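Local coordinates for spore coat polysaccharide biosynthesis protein SpsE (Bacillus subtilis, PDB 1VLI), which probably acts as a sialic acid synthase-like enzyme, with N-acylneuraminate-9-phosphate synthase activity, in making the spore coat polysaccharide, at residues F16-K21 and Q114-S119; F63-A68 and D128-T133; P149-V154 and R159-S164. One frame throughout, in Å; residues are numbered along the deposited sequence.

Contact 1 of 3, residues F16-K21 and Q114-S119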
loop_
_atom_site.group_PDB
_atom_site.type_symbol
_atom_site.label_atom_id
_atom_site.label_comp_id
_atom_site.label_asym_id
_atom_site.label_seq_id
_atom_site.Cartn_x
_atom_site.Cartn_y
_atom_site.Cartn_z
ATOM N N PHE A 16 -4.196 -13.487 12.030
ATOM C CA PHE A 16 -2.832 -13.237 12.503
ATOM C C PHE A 16 -2.753 -12.057 13.486
ATOM O O PHE A 16 -3.771 -11.433 13.789
ATOM C CB PHE A 16 -1.829 -13.082 11.351
ATOM C CG PHE A 16 -2.161 -11.981 10.367
ATOM C CD1 PHE A 16 -1.705 -10.693 10.572
ATOM C CD2 PHE A 16 -2.890 -12.251 9.202
ATOM C CE1 PHE A 16 -1.968 -9.661 9.663
ATOM C CE2 PHE A 16 -3.173 -11.231 8.267
ATOM C CZ PHE A 16 -2.725 -9.933 8.491
ATOM N N GLN A 17 -1.559 -11.767 13.990
ATOM C CA GLN A 17 -1.390 -10.727 15.006
ATOM C C GLN A 17 -0.686 -9.494 14.442
ATOM O O GLN A 17 0.444 -9.607 13.974
ATOM C CB GLN A 17 -0.530 -11.260 16.164
ATOM C CG GLN A 17 -1.103 -12.383 16.957
ATOM C CD GLN A 17 -2.352 -11.966 17.691
ATOM O OE1 GLN A 17 -3.465 -12.325 17.272
ATOM N NE2 GLN A 17 -2.189 -11.191 18.777
ATOM N N ILE A 18 -1.315 -8.320 14.500
ATOM C CA ILE A 18 -0.542 -7.074 14.374
ATOM C C ILE A 18 -0.255 -6.502 15.774
ATOM O O ILE A 18 -1.168 -6.106 16.492
ATOM C CB ILE A 18 -1.264 -6.079 13.493
ATOM C CG1 ILE A 18 -1.341 -6.619 12.057
ATOM C CG2 ILE A 18 -0.493 -4.791 13.449
ATOM C CD1 ILE A 18 -2.294 -5.842 11.162
ATOM N N ALA A 19 1.008 -6.493 16.181
ATOM C CA ALA A 19 1.366 -6.096 17.573
ATOM C C ALA A 19 0.623 -7.017 18.543
ATOM O O ALA A 19 0.768 -8.244 18.469
ATOM C CB ALA A 19 1.044 -4.605 17.846
ATOM N N ASN A 20 -0.230 -6.435 19.377
ATOM C CA ASN A 20 -0.961 -7.175 20.401
ATOM C C ASN A 20 -2.427 -7.489 20.033
ATOM O O ASN A 20 -3.238 -7.795 20.921
ATOM C CB ASN A 20 -0.898 -6.388 21.728
ATOM C CG ASN A 20 -1.700 -5.071 21.672
ATOM O OD1 ASN A 20 -1.722 -4.385 20.649
ATOM N ND2 ASN A 20 -2.373 -4.730 22.776
ATOM N N LYS A 21 -2.745 -7.458 18.731
ATOM C CA LYS A 21 -4.130 -7.431 18.245
ATOM C C LYS A 21 -4.409 -8.386 17.104
ATOM O O LYS A 21 -3.661 -8.439 16.136
ATOM C CB LYS A 21 -4.474 -6.020 17.767
ATOM C CG LYS A 21 -5.440 -5.358 18.669
ATOM C CD LYS A 21 -5.325 -3.859 18.618
ATOM C CE LYS A 21 -5.918 -3.275 19.895
ATOM N NZ LYS A 21 -6.544 -1.951 19.655
ATOM N N GLN A 114 -1.680 4.176 22.833
ATOM C CA GLN A 114 -2.110 2.821 22.496
ATOM C C GLN A 114 -2.663 2.714 21.085
ATOM O O GLN A 114 -3.706 2.096 20.845
ATOM C CB GLN A 114 -3.084 2.280 23.534
ATOM C CG GLN A 114 -2.381 1.666 24.719
ATOM C CD GLN A 114 -3.148 1.856 26.002
ATOM O OE1 GLN A 114 -4.343 1.531 26.091
ATOM N NE2 GLN A 114 -2.465 2.393 27.015
ATOM N N VAL A 115 -1.965 3.353 20.155
ATOM C CA VAL A 115 -2.233 3.122 18.753
ATOM C C VAL A 115 -0.969 2.575 18.084
ATOM O O VAL A 115 0.173 2.795 18.551
ATOM C CB VAL A 115 -2.861 4.356 18.025
ATOM C CG1 VAL A 115 -4.046 4.884 18.789
ATOM C CG2 VAL A 115 -1.869 5.455 17.852
ATOM N N ILE A 116 -1.193 1.836 17.005
ATOM C CA ILE A 116 -0.129 1.133 16.336
ATOM C C ILE A 116 0.301 1.974 15.151
ATOM O O ILE A 116 -0.488 2.212 14.211
ATOM C CB ILE A 116 -0.618 -0.259 15.857
ATOM C CG1 ILE A 116 -1.023 -1.150 17.052
ATOM C CG2 ILE A 116 0.437 -0.932 14.957
ATOM C CD1 ILE A 116 -1.843 -2.393 16.635
ATOM N N PHE A 117 1.559 2.395 15.192
ATOM C CA PHE A 117 2.182 3.125 14.119
ATOM C C PHE A 117 2.456 2.198 12.957
ATOM O O PHE A 117 3.016 1.106 13.134
ATOM C CB PHE A 117 3.499 3.730 14.596
ATOM C CG PHE A 117 4.266 4.458 13.513
ATOM C CD1 PHE A 117 4.051 5.824 13.283
ATOM C CD2 PHE A 117 5.192 3.784 12.715
ATOM C CE1 PHE A 117 4.759 6.498 12.266
ATOM C CE2 PHE A 117 5.889 4.448 11.697
ATOM C CZ PHE A 117 5.676 5.805 11.482
ATOM N N LEU A 118 2.052 2.652 11.770
ATOM C CA LEU A 118 2.328 1.948 10.518
ATOM C C LEU A 118 2.822 2.889 9.441
ATOM O O LEU A 118 2.431 4.055 9.383
ATOM C CB LEU A 118 1.072 1.245 10.009
ATOM C CG LEU A 118 0.501 0.108 10.847
ATOM C CD1 LEU A 118 -0.790 -0.266 10.203
ATOM C CD2 LEU A 118 1.432 -1.081 10.890
ATOM N N SER A 119 3.677 2.373 8.571
ATOM C CA SER A 119 4.053 3.107 7.371
ATOM C C SER A 119 4.146 2.172 6.148
ATOM O O SER A 119 3.950 0.956 6.254
ATOM C CB SER A 119 5.382 3.817 7.608
ATOM O OG SER A 119 5.491 4.923 6.754
HETATM O O HOH W 1 -3.841 -0.419 19.061
HETATM O O HOH W 2 -6.199 0.104 21.839
#
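Ile-116 reaches from the start of strand 116-118 into the tight turn that joins strands 15-18 and 21-24, and nearly all the direct contact is made by its terminal methyl CD1. Ile-116 CD1 lies 3.8 Å from Ala-19 CB. Ile-18 CG2 is 4.2 Å from Ile-116 CD1, and the same methyl also sits against the turn backbone at Ile-18 O. The extended end of the side chain (chi2 165°) carries CD1 that far, while CG1 passes alongside Ala-19 CB. The turn itself is a type II' beta turn from Ile-18 to Lys-21, closed by Lys-21 N to Ile-18 O at 3.1 Å and by Ile-18 N to Lys-21 O at 2.9 Å. Ala-19 takes the positive phi of that turn (58°), and its methyl faces Ile-116. On the flank, Lys-21 lays its CD 4.3 Å from Ile-116 CD1 and carries its ammonium on toward Gln-114. One water bridges Lys-21 NZ and Gln-114 O, and a second does the same with a weak bond to the carbonyl; NZ also makes a salt bridge with Asp-59. The hairpin thus covers the beginning of strand 116-118 near the surface. Strand 60-63 pairs with that strand in parallel, Phe-30 of strand 30-36 touches both Ile-18 and Ile-116, and helix 103-112 packs on Phe-117.

Contact 2 of 3, residues F63-A68 and D128-T133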
loop_
_atom_site.group_PDB
_atom_site.type_symbol
_atom_site.label_atom_id
_atom_site.label_comp_id
_atom_site.label_asym_id
_atom_site.label_seq_id
_atom_site.Cartn_x
_atom_site.Cartn_y
_atom_site.Cartn_z
ATOM N N PHE A 63 1.519 6.963 8.775
ATOM C CA PHE A 63 2.266 8.120 8.243
ATOM C C PHE A 63 3.131 7.743 7.041
ATOM O O PHE A 63 3.694 6.643 6.987
ATOM C CB PHE A 63 3.184 8.722 9.322
ATOM C CG PHE A 63 2.434 9.489 10.395
ATOM C CD1 PHE A 63 2.134 10.843 10.224
ATOM C CD2 PHE A 63 2.008 8.854 11.552
ATOM C CE1 PHE A 63 1.420 11.543 11.173
ATOM C CE2 PHE A 63 1.282 9.561 12.528
ATOM C CZ PHE A 63 0.986 10.906 12.329
ATOM N N GLN A 64 3.245 8.654 6.075
ATOM C CA GLN A 64 4.227 8.504 4.996
ATOM C C GLN A 64 5.632 8.805 5.497
ATOM O O GLN A 64 5.886 9.878 6.062
ATOM C CB GLN A 64 3.915 9.445 3.851
ATOM C CG GLN A 64 4.434 8.977 2.499
ATOM C CD GLN A 64 4.105 9.967 1.385
ATOM O OE1 GLN A 64 5.000 10.571 0.809
ATOM N NE2 GLN A 64 2.824 10.138 1.099
HETATM N N MSE A 65 6.544 7.861 5.299
HETATM C CA MSE A 65 7.925 8.078 5.695
HETATM C C MSE A 65 8.847 8.415 4.545
HETATM O O MSE A 65 9.811 9.145 4.728
HETATM C CB MSE A 65 8.463 6.889 6.461
HETATM C CG MSE A 65 7.977 6.879 7.894
HETATM SE SE MSE A 65 8.835 5.458 8.931
HETATM C CE MSE A 65 10.672 5.936 8.646
ATOM N N PHE A 66 8.546 7.909 3.356
ATOM C CA PHE A 66 9.458 8.058 2.242
ATOM C C PHE A 66 8.880 8.920 1.118
ATOM O O PHE A 66 7.670 8.899 0.869
ATOM C CB PHE A 66 9.917 6.678 1.777
ATOM C CG PHE A 66 10.353 5.803 2.914
ATOM C CD1 PHE A 66 11.643 5.902 3.437
ATOM C CD2 PHE A 66 9.458 4.925 3.516
ATOM C CE1 PHE A 66 12.028 5.120 4.511
ATOM C CE2 PHE A 66 9.841 4.140 4.602
ATOM C CZ PHE A 66 11.119 4.235 5.096
ATOM N N GLN A 67 9.760 9.702 0.476
ATOM C CA GLN A 67 9.383 10.612 -0.617
ATOM C C GLN A 67 9.118 9.868 -1.910
ATOM O O GLN A 67 9.729 8.823 -2.143
ATOM C CB GLN A 67 10.473 11.640 -0.843
ATOM C CG GLN A 67 10.368 12.816 0.092
ATOM C CD GLN A 67 11.471 13.826 -0.140
ATOM O OE1 GLN A 67 12.150 13.789 -1.179
ATOM N NE2 GLN A 67 11.663 14.727 0.822
ATOM N N ALA A 68 8.232 10.419 -2.749
ATOM C CA ALA A 68 7.762 9.726 -3.956
ATOM C C ALA A 68 8.807 9.625 -5.092
ATOM O O ALA A 68 8.776 8.680 -5.896
ATOM C CB ALA A 68 6.457 10.349 -4.469
ATOM N N ASP A 128 14.511 -1.394 4.946
ATOM C CA ASP A 128 15.523 -1.552 5.965
ATOM C C ASP A 128 15.392 -0.484 7.034
ATOM O O ASP A 128 15.625 -0.741 8.211
ATOM C CB ASP A 128 16.891 -1.401 5.345
ATOM C CG ASP A 128 17.309 -2.600 4.537
ATOM O OD1 ASP A 128 16.643 -3.652 4.608
ATOM O OD2 ASP A 128 18.328 -2.582 3.826
ATOM N N LEU A 129 15.088 0.731 6.597
ATOM C CA LEU A 129 14.891 1.837 7.493
ATOM C C LEU A 129 13.730 1.574 8.428
ATOM O O LEU A 129 13.899 1.676 9.651
ATOM C CB LEU A 129 14.769 3.148 6.709
ATOM C CG LEU A 129 16.138 3.620 6.171
ATOM C CD1 LEU A 129 16.028 4.797 5.220
ATOM C CD2 LEU A 129 17.079 3.952 7.338
ATOM N N LEU A 130 12.582 1.178 7.870
ATOM C CA LEU A 130 11.406 0.827 8.655
ATOM C C LEU A 130 11.696 -0.366 9.569
ATOM O O LEU A 130 11.298 -0.389 10.743
ATOM C CB LEU A 130 10.211 0.523 7.737
ATOM C CG LEU A 130 8.855 0.365 8.396
ATOM C CD1 LEU A 130 8.517 1.534 9.285
ATOM C CD2 LEU A 130 7.738 0.160 7.350
ATOM N N GLN A 131 12.410 -1.345 9.042
ATOM C CA GLN A 131 12.737 -2.527 9.814
ATOM C C GLN A 131 13.460 -2.095 11.098
ATOM O O GLN A 131 13.220 -2.654 12.166
ATOM C CB GLN A 131 13.613 -3.488 8.992
ATOM C CG GLN A 131 14.079 -4.749 9.725
ATOM C CD GLN A 131 12.944 -5.688 10.168
ATOM O OE1 GLN A 131 11.760 -5.350 10.119
ATOM N NE2 GLN A 131 13.320 -6.878 10.592
ATOM N N SER A 132 14.318 -1.085 10.998
ATOM C CA SER A 132 15.167 -0.738 12.122
ATOM C C SER A 132 14.355 -0.151 13.265
ATOM O O SER A 132 14.874 0.017 14.344
ATOM C CB SER A 132 16.294 0.191 11.686
ATOM O OG SER A 132 15.803 1.482 11.376
ATOM N N THR A 133 13.063 0.110 13.038
ATOM C CA THR A 133 12.171 0.566 14.106
ATOM C C THR A 133 11.262 -0.548 14.657
ATOM O O THR A 133 10.324 -0.242 15.382
ATOM C CB THR A 133 11.264 1.723 13.623
ATOM O OG1 THR A 133 10.316 1.238 12.657
ATOM C CG2 THR A 133 12.047 2.753 12.873
#
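In the TIM-barrel part of the chain, the loop that leaves strand 60-63 packs against helix 124-131, with Met-65 and Phe-66 meeting Leu-130 and Leu-129. Phe-66 presents the edge of its ring: Phe-66 CE1 is 4.0 Å from Leu-129 CB, and Leu-130 N also lies near the ring plane beyond CZ. One face of the same ring is covered from within the loop by Met-65 CB, 3.6 Å above the plane and offset toward the rim. Met-65, a selenomethionine, runs out to the helix and sets its SE 4.0 Å from Leu-130 CD1; the bend at chi3 (56°) then turns the terminal methyl aside. Just behind the contact, two hydroxyls of the following residues bond back to carbonyls of the helix. Ser-132 OG donates to Leu-129 O at 2.6 Å, tilted 17° from the carbonyl plane. Thr-133 OG1 donates to Leu-130 O at 2.7 Å, in the carbonyl plane on a lone pair, and Thr-133 N bonds to that oxygen as well. Val-121 and Phe-138 touch Leu-130, while Met-98 and Phe-117 pack on Met-65. A loop after one barrel strand lying over the helix that follows the next strand fits the repeating strand-and-helix build of a TIM barrel.

Contact 3 of 3, residues P149-V154 and R159-S164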
loop_
_atom_site.group_PDB
_atom_site.type_symbol
_atom_site.label_atom_id
_atom_site.label_comp_id
_atom_site.label_asym_id
_atom_site.label_seq_id
_atom_site.Cartn_x
_atom_site.Cartn_y
_atom_site.Cartn_z
ATOM N N PRO A 149 10.629 -8.655 -6.407
ATOM C CA PRO A 149 11.846 -8.677 -5.570
ATOM C C PRO A 149 11.621 -7.975 -4.218
ATOM O O PRO A 149 12.056 -8.487 -3.180
ATOM C CB PRO A 149 12.888 -7.976 -6.446
ATOM C CG PRO A 149 12.358 -8.192 -7.897
ATOM C CD PRO A 149 10.883 -8.001 -7.709
ATOM N N LEU A 150 10.893 -6.857 -4.222
ATOM C CA LEU A 150 10.512 -6.213 -2.973
ATOM C C LEU A 150 9.602 -7.088 -2.121
ATOM O O LEU A 150 9.806 -7.183 -0.907
ATOM C CB LEU A 150 9.863 -4.849 -3.207
ATOM C CG LEU A 150 9.301 -4.165 -1.946
ATOM C CD1 LEU A 150 10.439 -3.767 -0.899
ATOM C CD2 LEU A 150 8.427 -2.986 -2.294
ATOM N N LEU A 151 8.604 -7.734 -2.724
ATOM C CA LEU A 151 7.687 -8.546 -1.927
ATOM C C LEU A 151 8.435 -9.696 -1.259
ATOM O O LEU A 151 8.126 -10.064 -0.149
ATOM C CB LEU A 151 6.498 -9.073 -2.767
ATOM C CG LEU A 151 5.584 -8.015 -3.389
ATOM C CD1 LEU A 151 4.563 -8.673 -4.323
ATOM C CD2 LEU A 151 4.868 -7.120 -2.341
ATOM N N LYS A 152 9.406 -10.268 -1.965
ATOM C CA LYS A 152 10.220 -11.380 -1.491
ATOM C C LYS A 152 11.111 -10.902 -0.346
ATOM O O LYS A 152 11.295 -11.585 0.654
ATOM C CB LYS A 152 11.072 -11.854 -2.663
ATOM C CG LYS A 152 11.641 -13.251 -2.572
ATOM C CD LYS A 152 12.661 -13.487 -3.704
ATOM C CE LYS A 152 13.062 -14.971 -3.855
ATOM N NZ LYS A 152 12.975 -15.483 -5.275
ATOM N N TYR A 153 11.664 -9.712 -0.506
ATOM C CA TYR A 153 12.640 -9.179 0.425
ATOM C C TYR A 153 11.987 -8.908 1.766
ATOM O O TYR A 153 12.508 -9.294 2.805
ATOM C CB TYR A 153 13.190 -7.885 -0.136
ATOM C CG TYR A 153 14.312 -7.278 0.637
ATOM C CD1 TYR A 153 14.062 -6.406 1.696
ATOM C CD2 TYR A 153 15.622 -7.532 0.294
ATOM C CE1 TYR A 153 15.076 -5.815 2.393
ATOM C CE2 TYR A 153 16.658 -6.945 0.990
ATOM C CZ TYR A 153 16.383 -6.083 2.043
ATOM O OH TYR A 153 17.424 -5.480 2.732
ATOM N N VAL A 154 10.827 -8.266 1.730
ATOM C CA VAL A 154 10.099 -7.978 2.940
ATOM C C VAL A 154 9.463 -9.248 3.545
ATOM O O VAL A 154 9.472 -9.430 4.763
ATOM C CB VAL A 154 9.041 -6.905 2.689
ATOM C CG1 VAL A 154 8.343 -6.580 3.974
ATOM C CG2 VAL A 154 9.684 -5.653 2.134
ATOM N N ARG A 159 7.169 -10.413 9.261
ATOM C CA ARG A 159 6.119 -9.625 9.829
ATOM C C ARG A 159 4.897 -9.648 8.919
ATOM O O ARG A 159 4.982 -10.023 7.727
ATOM C CB ARG A 159 6.634 -8.211 10.059
ATOM C CG ARG A 159 7.523 -8.116 11.297
ATOM C CD ARG A 159 6.736 -8.398 12.608
ATOM N NE ARG A 159 7.603 -8.687 13.754
ATOM C CZ ARG A 159 8.115 -9.888 14.036
ATOM N NH1 ARG A 159 7.857 -10.943 13.258
ATOM N NH2 ARG A 159 8.896 -10.032 15.102
ATOM N N PRO A 160 3.749 -9.295 9.481
ATOM C CA PRO A 160 2.549 -9.161 8.687
ATOM C C PRO A 160 2.740 -8.257 7.464
ATOM O O PRO A 160 3.530 -7.308 7.475
ATOM C CB PRO A 160 1.561 -8.555 9.679
ATOM C CG PRO A 160 1.997 -9.130 10.969
ATOM C CD PRO A 160 3.486 -9.057 10.915
HETATM N N MSE A 161 1.990 -8.559 6.412
HETATM C CA MSE A 161 2.075 -7.788 5.197
HETATM C C MSE A 161 0.720 -7.412 4.705
HETATM O O MSE A 161 -0.187 -8.256 4.676
HETATM C CB MSE A 161 2.835 -8.579 4.208
HETATM C CG MSE A 161 4.293 -8.429 4.544
HETATM SE SE MSE A 161 5.486 -9.166 3.369
HETATM C CE MSE A 161 5.170 -8.105 1.709
ATOM N N ILE A 162 0.547 -6.126 4.418
ATOM C CA ILE A 162 -0.734 -5.624 3.916
ATOM C C ILE A 162 -0.493 -5.078 2.541
ATOM O O ILE A 162 0.331 -4.162 2.398
ATOM C CB ILE A 162 -1.259 -4.493 4.796
ATOM C CG1 ILE A 162 -1.287 -4.918 6.264
ATOM C CG2 ILE A 162 -2.651 -4.050 4.332
ATOM C CD1 ILE A 162 -1.519 -3.758 7.207
ATOM N N PHE A 163 -1.153 -5.633 1.524
ATOM C CA PHE A 163 -0.941 -5.070 0.189
ATOM C C PHE A 163 -2.221 -4.600 -0.486
ATOM O O PHE A 163 -3.287 -5.156 -0.270
ATOM C CB PHE A 163 -0.020 -5.922 -0.685
ATOM C CG PHE A 163 -0.639 -7.190 -1.206
ATOM C CD1 PHE A 163 -1.420 -7.186 -2.392
ATOM C CD2 PHE A 163 -0.394 -8.403 -0.570
ATOM C CE1 PHE A 163 -1.922 -8.350 -2.904
ATOM C CE2 PHE A 163 -0.931 -9.593 -1.078
ATOM C CZ PHE A 163 -1.680 -9.570 -2.258
ATOM N N SER A 164 -2.109 -3.518 -1.244
ATOM C CA SER A 164 -3.253 -2.894 -1.828
ATOM C C SER A 164 -3.390 -3.325 -3.285
ATOM O O SER A 164 -2.440 -3.809 -3.893
ATOM C CB SER A 164 -3.107 -1.395 -1.684
ATOM O OG SER A 164 -3.670 -0.981 -0.442
HETATM O O HOH W 3 7.534 -9.250 6.682
#
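Segment 149-154, on helix 148-155, and segment 159-164, which leads into strand 161-164, come nearest in backbone at Val-154 and Arg-159, whose CA atoms are 8.1 Å apart. A water spans the backbones there, donating to Val-154 O at 2.7 Å and accepting from Arg-159 N at 2.9 Å. Farther along, Met-161, a selenomethionine, supplies the apolar contact. Its side chain points at the helix, and Met-161 SE lies 3.9 Å from Val-154 CG1. The chain then bends at chi3 (64°), which carries CE along the helix into the angle between Val-154 and Leu-151. There Met-161 CE is 4.2 Å from both Val-154 CB and Leu-151 CD2, and 4.0 Å from Leu-151 O, so one methyl meets two side chains and a helix carbonyl. Val-154 turns CG1 to the selenium by holding it anti to the backbone N (chi1 -177°). All three residues are buried. This is the second half of a beta-alpha-beta crossover, in which helix 148-155 links strand 138-140 to strand 161-164. The two strands are parallel neighbours, and Phe-138 of the first also touches Val-154. On the other flank of strand 161-164 runs strand 188-193, while helix 170-181 reaches Met-161 through Ile-180 and Leu-151 through Ala-176.

In the fold
Contacts 1 and 2 lie about 16 Å apart between centres, and their segments alternate along the chain: strands 60-63 and 116-118 pair in parallel through Leu-118 O and Phe-63 N, 3.1 Å apart, and helix 124-131 follows strand 116-118. Contact 3 comes later in sequence, with its centre about 14 Å from that of contact 2. Asp-128 OD1 and Tyr-153 OH, probably hydrogen-bonded at 2.7 Å, join their two helices. The hairpin of contact 1 also reaches Pro-160, with Phe-16 CE1 3.7 Å from Pro-160 CB, so it also touches the residue just before strand 161-164. The zinc ion is held by His-226 and His-248, outside all three contacts.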